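Side-chain contact in pectinesterase inhibitor (Actinidia chinensis, PDB 1XG2), which inhibits pectin methylesterase by forming a protein-protein complex with it and may take part in regulating fruit ripening: residues Q91-S95 with G96-S100. Sequence-based numbering, arbitrary orientation. Where two conformers were deposited one is given.
Sequences QFLTS and GDYNS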
# COMPACT_ATOMS: atom_id res chain seq x y z
N GLN B 91 -11.66 -18.31 0.41
CA GLN B 91 -12.23 -18.54 1.74
C GLN B 91 -13.11 -17.38 2.16
O GLN B 91 -14.15 -17.56 2.78
CB GLN B 91 -11.11 -18.73 2.78
CG GLN B 91 -10.21 -19.95 2.58
CD GLN B 91 -9.03 -19.97 3.58
OE1 GLN B 91 -8.95 -20.86 4.44
NE2 GLN B 91 -8.12 -18.99 3.47
N PHE B 92 -12.69 -16.16 1.83
CA PHE B 92 -13.47 -14.97 2.15
C PHE B 92 -14.81 -14.98 1.41
O PHE B 92 -15.85 -14.64 1.98
CB PHE B 92 -12.68 -13.69 1.81
CG PHE B 92 -11.53 -13.38 2.74
CD1 PHE B 92 -10.25 -13.16 2.24
CD2 PHE B 92 -11.73 -13.29 4.12
CE1 PHE B 92 -9.20 -12.87 3.09
CE2 PHE B 92 -10.67 -12.98 4.97
CZ PHE B 92 -9.41 -12.78 4.45
N LEU B 93 -14.80 -15.39 0.15
CA LEU B 93 -16.04 -15.46 -0.62
C LEU B 93 -17.00 -16.49 0.01
O LEU B 93 -18.18 -16.21 0.18
CB LEU B 93 -15.74 -15.78 -2.10
CG LEU B 93 -16.91 -15.93 -3.07
CD1 LEU B 93 -17.89 -14.79 -2.99
CD2 LEU B 93 -16.38 -16.08 -4.51
N THR B 94 -16.47 -17.65 0.38
CA THR B 94 -17.25 -18.72 1.03
C THR B 94 -17.90 -18.23 2.32
O THR B 94 -19.07 -18.52 2.59
CB THR B 94 -16.34 -19.90 1.34
OG1 THR B 94 -15.78 -20.42 0.13
CG2 THR B 94 -17.15 -21.08 1.96
N SER B 95 -17.14 -17.44 3.08
CA SER B 95 -17.60 -16.96 4.38
C SER B 95 -18.54 -15.75 4.25
O SER B 95 -19.18 -15.32 5.20
CB SER B 95 -16.37 -16.57 5.20
OG SER B 95 -15.82 -17.75 5.80
N GLY B 96 -18.66 -15.19 3.06
CA GLY B 96 -19.50 -14.02 2.85
C GLY B 96 -18.84 -12.71 3.25
O GLY B 96 -19.50 -11.72 3.44
N ASP B 97 -17.52 -12.71 3.38
CA ASP B 97 -16.78 -11.49 3.73
C ASP B 97 -16.33 -10.82 2.42
O ASP B 97 -15.18 -10.96 1.99
CB ASP B 97 -15.60 -11.87 4.62
CG ASP B 97 -14.80 -10.68 5.09
OD1 ASP B 97 -15.13 -9.53 4.72
OD2 ASP B 97 -13.82 -10.83 5.85
N TYR B 98 -17.24 -10.08 1.82
CA TYR B 98 -17.01 -9.49 0.51
C TYR B 98 -16.06 -8.30 0.58
O TYR B 98 -15.41 -7.98 -0.42
CB TYR B 98 -18.34 -9.08 -0.15
CG TYR B 98 -19.35 -10.20 -0.14
CD1 TYR B 98 -20.67 -9.96 0.22
CD2 TYR B 98 -18.97 -11.50 -0.44
CE1 TYR B 98 -21.60 -11.00 0.26
CE2 TYR B 98 -19.89 -12.54 -0.40
CZ TYR B 98 -21.20 -12.28 -0.05
OH TYR B 98 -22.10 -13.34 -0.02
N ASN B 99 -15.97 -7.67 1.74
CA ASN B 99 -15.02 -6.57 1.93
C ASN B 99 -13.60 -7.12 1.86
O ASN B 99 -12.78 -6.59 1.13
CB ASN B 99 -15.28 -5.81 3.22
CG ASN B 99 -16.53 -4.97 3.17
OD1 ASN B 99 -16.84 -4.38 2.13
ND2 ASN B 99 -17.27 -4.91 4.29
N SER B 100 -13.34 -8.23 2.55
CA SER B 100 -12.02 -8.85 2.48
C SER B 100 -11.74 -9.39 1.09
O SER B 100 -10.63 -9.31 0.60
CB SER B 100 -11.85 -9.95 3.52
OG SER B 100 -11.90 -9.41 4.83
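Phe92 and Ser100 meet through a CH-pi contact at the tight turn between helix 66-95 and helix 98-118, two helices of the inhibitor's four-helix bundle. Ser100 CB sits 3.4 Å from the centroid of the Phe92 ring and 13° off the ring normal, so the methylene lies squarely over one face. The Phe92 ring reaches this place because CG stands anti to the carbonyl carbon (chi1 -73°). The ring also meets Tyr104 of helix 98-118. Alongside it runs the Asp97 side chain, pointing the same way, with Phe92 CD2 3.7 Å from Asp97 OD2 and the carboxylate plane nearly perpendicular to the ring.

Apolar contact continues between Leu93 CD1 and Tyr98 CE2, 4.0 Å apart; both side chains also touch Leu150.

Backbone bonds close the turn as a Schellman motif. Asp97 N donates to Phe92 O at 2.9 Å, and Gly96 N to Leu93 O at 3.1 Å, the latter from well above the carbonyl plane. Gly96 takes the positive phi of the motif, where a CB would run into Ser95 O. Leu93 O also accepts from Lys35 NZ of helix 34-60.

Side-chain bonds start the next helix. Asp97, the N-cap, accepts a nearly straight bond from Ser100 N at OD1 (3.1 Å). Its OD2 accepts from Ser100 OG at 2.6 Å, and both donors meet the carboxylate from above its plane.

Two bonds to separate oxygens restrict rotation of the carboxylate, whose charge probably favours the helix start; Asp97 probably also helps position Ser100 OG for its hydrogen bond with Arg140 NH2 of the pectinesterase chain.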